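PDB 2VPZ: thiosulfate reductase from Thermus thermophilus, which carries a molybdenum atom, two molybdopterin guanine dinucleotides and a [4Fe-4S] cluster, and probably reduces sulfur compounds such as thiosulfate or polysulfide. Local coordinates for residues N71-G76 with T499-L504; N199-V204 with K323-L328; I417-E422 with T721-D726; T634-V639 with M706-G711. All blocks are in the same frame, centred on the assembly; numbering follows the deposited sequence.

Contact 1: N71-G76 with T499-L504; sequences NPKSRG and TPFIQL
F501 holds CG between its backbone N and carbonyl carbon (chi1 59°), and from there its ring reaches out tip to tip toward P72. K73 sends CG anti to its own carbonyl carbon (chi1 -72°), which brings that methylene to the edge of the same ring. The two neighbours thus share the phenyl group in different ways. P72 makes a CH-pi contact over one face, its CG 3.6 Å from the centroid of the F501 ring and only 17° off the normal. K73 CG lies near the ring plane, 3.6 Å from F501 CZ. An alanine in place of F501 would probably open a gap beneath the proline and leave K73 CG without the ring edge it meets. Beside the ring, the Q503 chain runs extended beyond CG, and its NE2 donates to the carbonyl O of R50. The far end of K73 makes a cation-pi contact with W49. F501 and Q503 belong to strand 501-503, the middle strand of a three-stranded antiparallel sheet. That sheet packs here on the loop before helix 80-84 in the Fe4S4 domain of the molybdopterin oxidoreductase family, where the K73 side chain lies about 7 Å from the iron-sulfur cluster.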
loop_
_atom_site.group_PDB
_atom_site.type_symbol
_atom_site.label_atom_id
_atom_site.label_comp_id
_atom_site.label_asym_id
_atom_site.label_seq_id
_atom_site.Cartn_x
_atom_site.Cartn_y
_atom_site.Cartn_z
ATOM N N ASN A 71 14.715 35.583 10.131
ATOM C CA ASN A 71 13.365 36.171 10.053
ATOM C C ASN A 71 12.312 35.212 10.681
ATOM O O ASN A 71 12.114 34.102 10.203
ATOM C CB ASN A 71 12.952 36.497 8.609
ATOM C CG ASN A 71 11.686 37.336 8.522
ATOM O OD1 ASN A 71 11.693 38.526 8.852
ATOM N ND2 ASN A 71 10.573 36.703 8.133
ATOM N N PRO A 72 11.639 35.637 11.796
ATOM C CA PRO A 72 10.608 34.805 12.455
ATOM C C PRO A 72 9.339 34.427 11.642
ATOM O O PRO A 72 8.542 33.588 12.068
ATOM C CB PRO A 72 10.243 35.555 13.737
ATOM C CG PRO A 72 11.373 36.567 13.946
ATOM C CD PRO A 72 11.929 36.856 12.562
ATOM N N LYS A 73 9.136 35.075 10.502
ATOM C CA LYS A 73 7.979 34.814 9.635
ATOM C C LYS A 73 8.264 33.758 8.549
ATOM O O LYS A 73 7.607 32.727 8.498
ATOM C CB LYS A 73 7.453 36.121 9.008
ATOM C CG LYS A 73 6.735 37.060 9.979
ATOM C CD LYS A 73 5.911 38.088 9.235
ATOM C CE LYS A 73 4.940 38.843 10.144
ATOM N NZ LYS A 73 3.610 38.164 10.248
ATOM N N SER A 74 9.259 33.990 7.698
ATOM C CA SER A 74 9.577 32.999 6.664
ATOM C C SER A 74 10.420 31.792 7.153
ATOM O O SER A 74 10.130 30.645 6.785
ATOM C CB SER A 74 10.248 33.652 5.444
ATOM O OG SER A 74 11.234 34.576 5.792
ATOM N N ARG A 75 11.416 32.035 8.014
ATOM C CA ARG A 75 12.362 31.001 8.494
ATOM C C ARG A 75 12.921 30.107 7.364
ATOM O O ARG A 75 13.069 28.896 7.557
ATOM C CB ARG A 75 11.747 30.035 9.499
ATOM C CG ARG A 75 10.973 30.589 10.606
ATOM C CD ARG A 75 10.197 29.421 11.104
ATOM N NE ARG A 75 9.327 29.690 12.218
ATOM C CZ ARG A 75 8.208 29.019 12.440
ATOM N NH1 ARG A 75 7.872 28.063 11.593
ATOM N NH2 ARG A 75 7.439 29.313 13.473
ATOM N N GLY A 76 13.197 30.678 6.204
ATOM C CA GLY A 76 13.719 29.920 5.094
ATOM C C GLY A 76 12.749 29.469 4.009
ATOM O O GLY A 76 13.162 29.219 2.858
ATOM N N THR A 499 8.813 36.999 20.499
ATOM C CA THR A 499 10.049 37.791 20.431
ATOM C C THR A 499 9.799 38.935 19.406
ATOM O O THR A 499 10.117 38.770 18.219
ATOM C CB THR A 499 11.288 36.943 19.951
ATOM O OG1 THR A 499 11.148 36.600 18.579
ATOM C CG2 THR A 499 11.429 35.683 20.816
ATOM N N PRO A 500 9.269 40.111 19.862
ATOM C CA PRO A 500 8.992 41.241 18.955
ATOM C C PRO A 500 10.113 41.521 17.958
ATOM O O PRO A 500 11.270 41.401 18.332
ATOM C CB PRO A 500 8.784 42.445 19.878
ATOM C CG PRO A 500 8.574 41.886 21.258
ATOM C CD PRO A 500 9.323 40.548 21.265
ATOM N N PHE A 501 9.807 41.901 16.718
ATOM C CA PHE A 501 10.854 42.216 15.764
ATOM C C PHE A 501 10.546 43.362 14.795
ATOM O O PHE A 501 9.394 43.792 14.654
ATOM C CB PHE A 501 11.364 40.942 15.024
ATOM C CG PHE A 501 10.288 40.174 14.240
ATOM C CD1 PHE A 501 10.141 40.351 12.855
ATOM C CD2 PHE A 501 9.429 39.271 14.890
ATOM C CE1 PHE A 501 9.152 39.644 12.116
ATOM C CE2 PHE A 501 8.432 38.552 14.178
ATOM C CZ PHE A 501 8.294 38.741 12.786
ATOM N N ILE A 502 11.583 43.863 14.141
ATOM C CA ILE A 502 11.506 44.977 13.204
ATOM C C ILE A 502 12.093 44.565 11.838
ATOM O O ILE A 502 13.187 43.992 11.777
ATOM C CB ILE A 502 12.296 46.214 13.800
ATOM C CG1 ILE A 502 11.766 46.548 15.190
ATOM C CG2 ILE A 502 12.207 47.432 12.847
ATOM C CD1 ILE A 502 12.617 47.563 16.000
ATOM N N GLN A 503 11.365 44.828 10.753
ATOM C CA GLN A 503 11.856 44.484 9.409
ATOM C C GLN A 503 12.077 45.717 8.525
ATOM O O GLN A 503 11.384 46.719 8.681
ATOM C CB GLN A 503 10.904 43.521 8.689
ATOM C CG GLN A 503 10.152 42.519 9.551
ATOM C CD GLN A 503 9.442 41.430 8.746
ATOM O OE1 GLN A 503 9.653 40.239 8.967
ATOM N NE2 GLN A 503 8.604 41.844 7.799
ATOM N N LEU A 504 13.029 45.622 7.597
ATOM C CA LEU A 504 13.360 46.694 6.649
ATOM C C LEU A 504 13.456 46.199 5.183
ATOM O O LEU A 504 14.108 45.184 4.912
ATOM C CB LEU A 504 14.696 47.407 7.011
ATOM C CG LEU A 504 15.159 48.725 6.332
ATOM C CD1 LEU A 504 16.117 48.476 5.148
ATOM C CD2 LEU A 504 13.932 49.541 5.871
#

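Contact 2: N199-V204 with K323-L328; sequences NARYIV and KPRAVL
V327 meets two residues of the other segment through one methyl: its CG2 lies 3.9 Å from A200 CB and slightly farther from I203 CG1. I203 and V327 point to the same face of the sheet, while Y202 and A326 start out toward the other, their CB atoms 4.3 Å apart. At the end of the pairing, V204 CB rests 3.8 Å from L328 CG. Between these apolar groups runs a parallel backbone ladder. V327 N donates to Y202 O at 3.1 Å, and V204 N donates to V327 O at 2.9 Å. Toward the start of the strands R325 O becomes the acceptor, taking a 2.7 Å bond from R201 N and a weak one from Y202 N.

The polar edge is built of two arginines lying side by side and pointing the same way, their guanidinium planes 8° apart. R201 CG lies 3.2 Å from R325 NH2, over one face of that guanidinium; R201 NH2 is bonded to N228 O, which gives one of the two neighbouring charges a separate partner. An alanine at R325 would probably leave the R201 methylenes without the flat group that lies against them. Strand 326-327 is an outer strand of a four-stranded parallel sheet, next to 202-206, with helices 309-320 and 341-354 packed on it, as in the Rossmann-like alpha/beta domains of molybdopterin oxidoreductases.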
loop_
_atom_site.group_PDB
_atom_site.type_symbol
_atom_site.label_atom_id
_atom_site.label_comp_id
_atom_site.label_asym_id
_atom_site.label_seq_id
_atom_site.Cartn_x
_atom_site.Cartn_y
_atom_site.Cartn_z
ATOM N N ASN A 199 3.328 23.642 21.104
ATOM C CA ASN A 199 3.018 22.915 22.338
ATOM C C ASN A 199 1.541 22.469 22.399
ATOM O O ASN A 199 1.153 21.738 23.309
ATOM C CB ASN A 199 3.380 23.716 23.599
ATOM C CG ASN A 199 4.870 23.982 23.736
ATOM O OD1 ASN A 199 5.687 23.063 23.624
ATOM N ND2 ASN A 199 5.237 25.246 23.971
ATOM N N ALA A 200 0.721 22.906 21.438
ATOM C CA ALA A 200 -0.709 22.524 21.383
ATOM C C ALA A 200 -0.884 20.985 21.207
ATOM O O ALA A 200 -0.113 20.337 20.489
ATOM C CB ALA A 200 -1.436 23.306 20.285
ATOM N N ARG A 201 -1.918 20.414 21.830
ATOM C CA ARG A 201 -2.152 18.950 21.842
ATOM C C ARG A 201 -3.447 18.453 21.231
ATOM O O ARG A 201 -3.621 17.266 20.900
ATOM C CB ARG A 201 -2.102 18.467 23.277
ATOM C CG ARG A 201 -0.715 18.316 23.832
ATOM C CD ARG A 201 -0.105 17.026 23.305
ATOM N NE ARG A 201 0.810 17.202 22.177
ATOM C CZ ARG A 201 1.312 16.223 21.432
ATOM N NH1 ARG A 201 0.985 14.966 21.691
ATOM N NH2 ARG A 201 2.136 16.503 20.427
ATOM N N TYR A 202 -4.358 19.414 21.143
ATOM C CA TYR A 202 -5.715 19.248 20.622
ATOM C C TYR A 202 -6.088 20.662 20.124
ATOM O O TYR A 202 -6.024 21.636 20.881
ATOM C CB TYR A 202 -6.615 18.810 21.794
ATOM C CG TYR A 202 -7.983 18.290 21.387
ATOM C CD1 TYR A 202 -8.183 16.946 21.056
ATOM C CD2 TYR A 202 -9.099 19.141 21.361
ATOM C CE1 TYR A 202 -9.436 16.450 20.715
ATOM C CE2 TYR A 202 -10.370 18.668 21.025
ATOM C CZ TYR A 202 -10.534 17.322 20.703
ATOM O OH TYR A 202 -11.768 16.829 20.367
ATOM N N ILE A 203 -6.474 20.757 18.857
ATOM C CA ILE A 203 -6.823 22.029 18.216
ATOM C C ILE A 203 -8.220 22.057 17.547
ATOM O O ILE A 203 -8.535 21.176 16.745
ATOM C CB ILE A 203 -5.727 22.386 17.131
ATOM C CG1 ILE A 203 -4.358 22.503 17.789
ATOM C CG2 ILE A 203 -6.099 23.681 16.363
ATOM C CD1 ILE A 203 -3.197 22.647 16.786
ATOM N N VAL A 204 -9.058 23.041 17.867
ATOM C CA VAL A 204 -10.380 23.122 17.236
ATOM C C VAL A 204 -10.514 24.353 16.317
ATOM O O VAL A 204 -10.458 25.504 16.778
ATOM C CB VAL A 204 -11.561 23.098 18.303
ATOM C CG1 VAL A 204 -12.927 23.088 17.575
ATOM C CG2 VAL A 204 -11.440 21.852 19.217
ATOM N N LYS A 323 -6.152 20.229 28.565
ATOM C CA LYS A 323 -5.803 21.534 29.114
ATOM C C LYS A 323 -4.521 21.516 29.937
ATOM O O LYS A 323 -4.153 20.468 30.487
ATOM C CB LYS A 323 -6.942 22.106 29.997
ATOM C CG LYS A 323 -7.873 21.092 30.630
ATOM C CD LYS A 323 -8.888 21.779 31.531
ATOM C CE LYS A 323 -8.366 21.938 32.967
ATOM N NZ LYS A 323 -8.549 20.680 33.777
ATOM N N PRO A 324 -3.764 22.635 29.924
ATOM C CA PRO A 324 -4.063 23.910 29.237
ATOM C C PRO A 324 -3.682 23.897 27.712
ATOM O O PRO A 324 -3.795 24.916 27.020
ATOM C CB PRO A 324 -3.258 24.956 30.022
ATOM C CG PRO A 324 -2.122 24.176 30.640
ATOM C CD PRO A 324 -2.619 22.755 30.842
ATOM N N ARG A 325 -3.273 22.730 27.221
ATOM C CA ARG A 325 -2.801 22.487 25.849
ATOM C C ARG A 325 -3.816 22.061 24.752
ATOM O O ARG A 325 -3.529 21.261 23.843
ATOM C CB ARG A 325 -1.604 21.524 25.947
ATOM C CG ARG A 325 -0.690 21.898 27.125
ATOM C CD ARG A 325 0.742 21.544 26.830
ATOM N NE ARG A 325 0.895 20.111 26.684
ATOM C CZ ARG A 325 1.738 19.493 25.857
ATOM N NH1 ARG A 325 2.533 20.198 25.064
ATOM N NH2 ARG A 325 1.789 18.157 25.830
ATOM N N ALA A 326 -5.004 22.639 24.883
ATOM C CA ALA A 326 -6.150 22.493 23.992
ATOM C C ALA A 326 -6.536 23.942 23.636
ATOM O O ALA A 326 -6.751 24.747 24.558
ATOM C CB ALA A 326 -7.319 21.811 24.721
ATOM N N VAL A 327 -6.597 24.271 22.337
ATOM C CA VAL A 327 -6.944 25.615 21.817
ATOM C C VAL A 327 -7.991 25.697 20.697
ATOM O O VAL A 327 -7.986 24.871 19.773
ATOM C CB VAL A 327 -5.780 26.361 21.059
ATOM C CG1 VAL A 327 -5.427 27.685 21.726
ATOM C CG2 VAL A 327 -4.610 25.443 20.830
ATOM N N LEU A 328 -8.863 26.700 20.762
ATOM C CA LEU A 328 -9.757 26.984 19.639
ATOM C C LEU A 328 -9.136 28.270 19.029
ATOM O O LEU A 328 -9.562 29.366 19.383
ATOM C CB LEU A 328 -11.202 27.288 20.053
ATOM C CG LEU A 328 -12.140 26.173 20.448
ATOM C CD1 LEU A 328 -11.847 25.757 21.856
ATOM C CD2 LEU A 328 -13.570 26.659 20.376
#

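Contact 3: I417-E422 with T721-D726; sequences IQELIE and TRYKLD
Y723 and L725 meet Q418 and E419 where a short antiparallel hairpin, strands 724-725 and 732-733, lies against a loop that ends in a type I beta turn from E419 to E422. The hairpin arm belongs to the molybdopterin dinucleotide-binding domain and the loop to the molybdopterin oxidoreductase part, so the contact ties two portions of the protein that are far apart in sequence.

From CB, which points toward the loop, the Y723 side chain sets CG between the backbone N and the carbonyl carbon (chi1 62°), and the ring then extends to the Q418 and E419 side chains. Y723 CD1 is 4.0 Å from Q418 OE1. Farther out, Y723 CE1 is 3.1 Å from Q418 OE1, and Y723 CZ still lies 3.3 Å from Q418 OE1. The Q418 amide plane stands nearly upright to the ring, 86° away from it. At the tip, the hydroxyl is shared between the 417-422 loop and helix 449-457, from which R451 NH1 makes a weak hydrogen bond with it.

L725 comes tip to tip with E419, its CG 3.5 Å from E419 OE2, while its CD2 lies 4.0 Å from Q418 NE2. One carboxylate oxygen thus faces both a phenol and an isobutyl group. Y723 OH donates a hydrogen bond to E419 OE2 at 3.0 Å, coming from above the carboxylate plane, 40° out of it.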
loop_
_atom_site.group_PDB
_atom_site.type_symbol
_atom_site.label_atom_id
_atom_site.label_comp_id
_atom_site.label_asym_id
_atom_site.label_seq_id
_atom_site.Cartn_x
_atom_site.Cartn_y
_atom_site.Cartn_z
ATOM N N ILE A 417 -15.564 50.925 6.519
ATOM C CA ILE A 417 -15.460 51.328 5.107
ATOM C C ILE A 417 -16.736 51.350 4.278
ATOM O O ILE A 417 -17.005 52.241 3.450
ATOM C CB ILE A 417 -14.370 50.441 4.329
ATOM C CG1 ILE A 417 -13.999 51.060 2.986
ATOM C CG2 ILE A 417 -14.905 48.992 4.177
ATOM C CD1 ILE A 417 -12.608 50.657 2.464
ATOM N N GLN A 418 -17.545 50.346 4.548
ATOM C CA GLN A 418 -18.807 50.110 3.891
ATOM C C GLN A 418 -19.954 51.053 4.328
ATOM O O GLN A 418 -20.934 51.212 3.600
ATOM C CB GLN A 418 -19.128 48.626 4.074
ATOM C CG GLN A 418 -18.742 48.067 5.471
ATOM C CD GLN A 418 -19.970 47.834 6.297
ATOM O OE1 GLN A 418 -21.072 47.853 5.743
ATOM N NE2 GLN A 418 -19.822 47.594 7.595
ATOM N N GLU A 419 -19.835 51.727 5.479
ATOM C CA GLU A 419 -20.876 52.647 5.973
ATOM C C GLU A 419 -20.686 54.140 5.534
ATOM O O GLU A 419 -21.672 54.884 5.430
ATOM C CB GLU A 419 -21.047 52.515 7.497
ATOM C CG GLU A 419 -21.456 51.091 7.991
ATOM C CD GLU A 419 -22.779 50.591 7.377
ATOM O OE1 GLU A 419 -23.736 51.396 7.333
ATOM O OE2 GLU A 419 -22.850 49.406 6.964
ATOM N N LEU A 420 -19.446 54.559 5.249
ATOM C CA LEU A 420 -19.117 55.933 4.792
ATOM C C LEU A 420 -19.374 56.158 3.294
ATOM O O LEU A 420 -18.970 57.200 2.748
ATOM C CB LEU A 420 -17.628 56.296 5.016
ATOM C CG LEU A 420 -16.919 55.846 6.288
ATOM C CD1 LEU A 420 -15.416 55.735 6.033
ATOM C CD2 LEU A 420 -17.227 56.798 7.455
ATOM N N ILE A 421 -19.995 55.187 2.633
ATOM C CA ILE A 421 -20.284 55.257 1.178
ATOM C C ILE A 421 -21.639 55.868 0.883
ATOM O O ILE A 421 -21.903 56.352 -0.213
ATOM C CB ILE A 421 -20.338 53.864 0.455
ATOM C CG1 ILE A 421 -19.062 53.074 0.662
ATOM C CG2 ILE A 421 -20.621 54.084 -1.066
ATOM C CD1 ILE A 421 -18.388 52.595 -0.637
ATOM N N GLU A 422 -22.517 55.753 1.865
ATOM C CA GLU A 422 -23.886 56.236 1.795
ATOM C C GLU A 422 -23.827 57.784 1.814
ATOM O O GLU A 422 -24.513 58.446 0.991
ATOM C CB GLU A 422 -24.694 55.654 2.959
ATOM C CG GLU A 422 -26.196 55.888 2.970
ATOM C CD GLU A 422 -26.799 55.655 4.360
ATOM O OE1 GLU A 422 -26.053 55.824 5.353
ATOM O OE2 GLU A 422 -28.012 55.322 4.461
ATOM N N THR A 721 -24.993 41.348 -2.994
ATOM C CA THR A 721 -25.776 42.544 -3.140
ATOM C C THR A 721 -26.219 43.160 -1.793
ATOM O O THR A 721 -26.221 44.383 -1.634
ATOM C CB THR A 721 -27.003 42.227 -4.054
ATOM O OG1 THR A 721 -26.732 42.613 -5.387
ATOM C CG2 THR A 721 -28.258 42.891 -3.517
ATOM N N ARG A 722 -26.555 42.280 -0.849
ATOM C CA ARG A 722 -27.004 42.630 0.517
ATOM C C ARG A 722 -25.993 42.152 1.594
ATOM O O ARG A 722 -25.119 41.353 1.293
ATOM C CB ARG A 722 -28.366 41.954 0.817
ATOM C CG ARG A 722 -29.471 42.078 -0.265
ATOM C CD ARG A 722 -30.619 41.051 -0.040
ATOM N NE ARG A 722 -31.809 41.180 -0.895
ATOM C CZ ARG A 722 -32.921 40.447 -0.786
ATOM N NH1 ARG A 722 -33.012 39.511 0.150
ATOM N NH2 ARG A 722 -33.958 40.652 -1.606
ATOM N N TYR A 723 -26.109 42.668 2.823
ATOM C CA TYR A 723 -25.261 42.249 3.962
ATOM C C TYR A 723 -25.950 42.573 5.311
ATOM O O TYR A 723 -26.724 43.524 5.372
ATOM C CB TYR A 723 -23.880 42.923 3.924
ATOM C CG TYR A 723 -23.883 44.432 4.025
ATOM C CD1 TYR A 723 -23.853 45.084 5.276
ATOM C CD2 TYR A 723 -23.911 45.230 2.875
ATOM C CE1 TYR A 723 -23.848 46.490 5.374
ATOM C CE2 TYR A 723 -23.912 46.630 2.944
ATOM C CZ TYR A 723 -23.880 47.266 4.197
ATOM O OH TYR A 723 -23.871 48.651 4.279
ATOM N N LYS A 724 -25.728 41.774 6.362
ATOM C CA LYS A 724 -26.326 42.056 7.685
ATOM C C LYS A 724 -25.272 42.763 8.575
ATOM O O LYS A 724 -24.285 42.146 8.973
ATOM C CB LYS A 724 -26.862 40.785 8.394
ATOM C CG LYS A 724 -27.853 41.048 9.595
ATOM C CD LYS A 724 -28.853 39.899 9.853
ATOM C CE LYS A 724 -30.192 40.136 9.136
ATOM N NZ LYS A 724 -30.806 38.870 8.582
ATOM N N LEU A 725 -25.499 44.057 8.833
ATOM C CA LEU A 725 -24.631 44.907 9.685
ATOM C C LEU A 725 -24.488 44.346 11.114
ATOM O O LEU A 725 -25.493 44.081 11.777
ATOM C CB LEU A 725 -25.182 46.362 9.825
ATOM C CG LEU A 725 -24.290 47.611 9.624
ATOM C CD1 LEU A 725 -24.870 48.859 10.347
ATOM C CD2 LEU A 725 -22.864 47.339 10.134
ATOM N N ASP A 726 -23.256 44.121 11.582
ATOM C CA ASP A 726 -23.072 43.696 12.969
ATOM C C ASP A 726 -23.323 44.999 13.773
ATOM O O ASP A 726 -22.622 46.011 13.580
ATOM C CB ASP A 726 -21.629 43.171 13.235
ATOM C CG ASP A 726 -21.414 42.678 14.697
ATOM O OD1 ASP A 726 -22.330 42.799 15.530
ATOM O OD2 ASP A 726 -20.299 42.170 14.983
#

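Contact 4: T634-V639 with M706-G711; sequences TQNNWV and MRLAHG
N636 uses its side-chain oxygen to accept from the backbone: L708 N donates to N636 OD1 at 2.9 Å, with a bent N-H...O angle of 136°. CG of N636 stands anti to its backbone N (chi1 -157°), on the way to the 706-711 loop. M706 packs against the same asparagine at two points, its CE 3.5 Å from N636 CB and its CB 3.5 Å from N636 OD1. To the side of this, L708 CD1 touches W638 CB at 3.5 Å. Both segments lie in the molybdopterin dinucleotide-binding domain, a family of the double-psi beta-barrel clan, and the M706 side chain is about 6 Å from a bound molybdopterin guanine dinucleotide. The 634-639 segment is a type I beta turn, T634 to N637, running into helix 638-641, with N637 at the N-cap; the capping bond from V639 N to N637 OD1 is weak. The opposing loop is closed by H710 N donating to M706 O at 3.3 Å. In the next shell, D91 and D93 both accept from N636 ND2 and so fix the turn of the amide, with D93 also weakly bonded to R707 N. Helix 752-756 adds L752 and L755 against L708, and W638 packs on an apolar side chain of another protein chain.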
loop_
_atom_site.group_PDB
_atom_site.type_symbol
_atom_site.label_atom_id
_atom_site.label_comp_id
_atom_site.label_asym_id
_atom_site.label_seq_id
_atom_site.Cartn_x
_atom_site.Cartn_y
_atom_site.Cartn_z
ATOM N N THR A 634 -4.083 39.145 -8.296
ATOM C CA THR A 634 -3.098 38.175 -8.795
ATOM C C THR A 634 -3.573 37.434 -10.052
ATOM O O THR A 634 -2.903 36.581 -10.631
ATOM C CB THR A 634 -2.795 37.217 -7.599
ATOM O OG1 THR A 634 -1.565 36.544 -7.803
ATOM C CG2 THR A 634 -3.935 36.221 -7.432
ATOM N N GLN A 635 -4.756 37.848 -10.469
ATOM C CA GLN A 635 -5.523 37.356 -11.598
ATOM C C GLN A 635 -4.938 37.780 -12.960
ATOM O O GLN A 635 -5.420 37.324 -14.019
ATOM C CB GLN A 635 -6.924 37.906 -11.392
ATOM C CG GLN A 635 -7.217 38.083 -9.893
ATOM C CD GLN A 635 -7.504 36.794 -9.217
ATOM O OE1 GLN A 635 -7.733 35.805 -9.938
ATOM N NE2 GLN A 635 -7.520 36.749 -7.884
ATOM N N ASN A 636 -3.932 38.664 -12.965
ATOM C CA ASN A 636 -3.309 39.065 -14.225
ATOM C C ASN A 636 -1.865 38.554 -14.267
ATOM O O ASN A 636 -1.134 38.730 -15.249
ATOM C CB ASN A 636 -3.344 40.582 -14.473
ATOM C CG ASN A 636 -3.217 40.940 -15.977
ATOM O OD1 ASN A 636 -4.081 40.567 -16.781
ATOM N ND2 ASN A 636 -2.134 41.622 -16.347
ATOM N N ASN A 637 -1.490 37.882 -13.186
ATOM C CA ASN A 637 -0.163 37.305 -13.029
ATOM C C ASN A 637 -0.070 35.974 -13.846
ATOM O O ASN A 637 -0.720 34.965 -13.534
ATOM C CB ASN A 637 0.103 37.101 -11.530
ATOM C CG ASN A 637 1.520 36.688 -11.243
ATOM O OD1 ASN A 637 2.051 35.815 -11.915
ATOM N ND2 ASN A 637 2.137 37.289 -10.239
ATOM N N TRP A 638 0.732 35.946 -14.911
ATOM C CA TRP A 638 0.810 34.733 -15.721
ATOM C C TRP A 638 1.387 33.489 -15.023
ATOM O O TRP A 638 0.943 32.377 -15.300
ATOM C CB TRP A 638 1.489 34.960 -17.103
ATOM C CG TRP A 638 3.001 35.029 -17.144
ATOM C CD1 TRP A 638 3.761 36.136 -17.366
ATOM C CD2 TRP A 638 3.947 33.922 -17.056
ATOM N NE1 TRP A 638 5.089 35.807 -17.411
ATOM C CE2 TRP A 638 5.240 34.465 -17.219
ATOM C CE3 TRP A 638 3.825 32.528 -16.842
ATOM C CZ2 TRP A 638 6.418 33.677 -17.189
ATOM C CZ3 TRP A 638 5.014 31.723 -16.810
ATOM C CH2 TRP A 638 6.286 32.320 -16.975
ATOM N N VAL A 639 2.331 33.658 -14.099
ATOM C CA VAL A 639 2.899 32.507 -13.371
ATOM C C VAL A 639 1.830 31.860 -12.437
ATOM O O VAL A 639 1.784 30.646 -12.253
ATOM C CB VAL A 639 4.125 32.932 -12.469
ATOM C CG1 VAL A 639 4.571 31.770 -11.538
ATOM C CG2 VAL A 639 5.279 33.403 -13.351
ATOM N N MET A 706 -6.403 44.637 -18.140
ATOM C CA MET A 706 -5.639 43.550 -17.448
ATOM C C MET A 706 -6.053 42.378 -18.416
ATOM O O MET A 706 -7.050 41.687 -18.210
ATOM C CB MET A 706 -6.102 43.293 -15.990
ATOM C CG MET A 706 -5.679 44.340 -14.912
ATOM S SD MET A 706 -6.454 44.058 -13.268
ATOM C CE MET A 706 -5.450 42.723 -12.584
ATOM N N ARG A 707 -5.262 42.185 -19.474
ATOM C CA ARG A 707 -5.558 41.214 -20.508
ATOM C C ARG A 707 -5.712 39.709 -20.143
ATOM O O ARG A 707 -6.522 39.018 -20.779
ATOM C CB ARG A 707 -4.631 41.469 -21.743
ATOM C CG ARG A 707 -4.827 42.905 -22.373
ATOM C CD ARG A 707 -4.358 43.022 -23.848
ATOM N NE ARG A 707 -5.105 42.146 -24.769
ATOM C CZ ARG A 707 -4.595 41.533 -25.843
ATOM N NH1 ARG A 707 -3.316 41.687 -26.161
ATOM N NH2 ARG A 707 -5.365 40.739 -26.582
ATOM N N LEU A 708 -5.009 39.174 -19.149
ATOM C CA LEU A 708 -5.278 37.772 -18.752
ATOM C C LEU A 708 -6.199 37.532 -17.549
ATOM O O LEU A 708 -6.361 36.383 -17.154
ATOM C CB LEU A 708 -4.003 36.879 -18.591
ATOM C CG LEU A 708 -2.635 37.465 -18.321
ATOM C CD1 LEU A 708 -1.601 36.349 -18.007
ATOM C CD2 LEU A 708 -2.192 38.302 -19.545
ATOM N N ALA A 709 -6.769 38.559 -16.928
ATOM C CA ALA A 709 -7.702 38.358 -15.809
ATOM C C ALA A 709 -9.142 38.645 -16.269
ATOM O O ALA A 709 -10.127 38.153 -15.678
ATOM C CB ALA A 709 -7.344 39.250 -14.572
ATOM N N HIS A 710 -9.222 39.417 -17.354
ATOM C CA HIS A 710 -10.491 39.815 -18.011
ATOM C C HIS A 710 -11.341 38.685 -18.604
ATOM O O HIS A 710 -10.913 37.978 -19.521
ATOM C CB HIS A 710 -10.337 40.859 -19.165
ATOM C CG HIS A 710 -11.617 41.338 -19.745
ATOM N ND1 HIS A 710 -12.483 42.117 -19.045
ATOM C CD2 HIS A 710 -12.220 41.077 -20.909
ATOM C CE1 HIS A 710 -13.578 42.321 -19.743
ATOM N NE2 HIS A 710 -13.442 41.697 -20.893
ATOM N N GLY A 711 -12.558 38.551 -18.050
ATOM C CA GLY A 711 -13.566 37.568 -18.440
ATOM C C GLY A 711 -13.547 36.151 -17.868
ATOM O O GLY A 711 -14.277 35.258 -18.340
#

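None of the four contacts touches another; the nearest pair, contacts 1 and 2, has about 10 Å between nearest atoms. Along the chain, contact 2 is nested inside the loop that contact 1 closes, contact 4 is nested inside that of contact 3, and contacts 1 and 3 cross, lying on opposite sides of the chain's centre. Contact 2 pairs the outer strand 326-327 with 202-206 in a parallel sheet, contact 1 joins an antiparallel one to the cluster-binding part, and contact 4 lies wholly in the dinucleotide-binding domain, which contact 3 joins to the molybdopterin oxidoreductase part. Centres 25 to 41 Å apart thus spread the ties around the molybdenum, pterin and iron-sulfur groups.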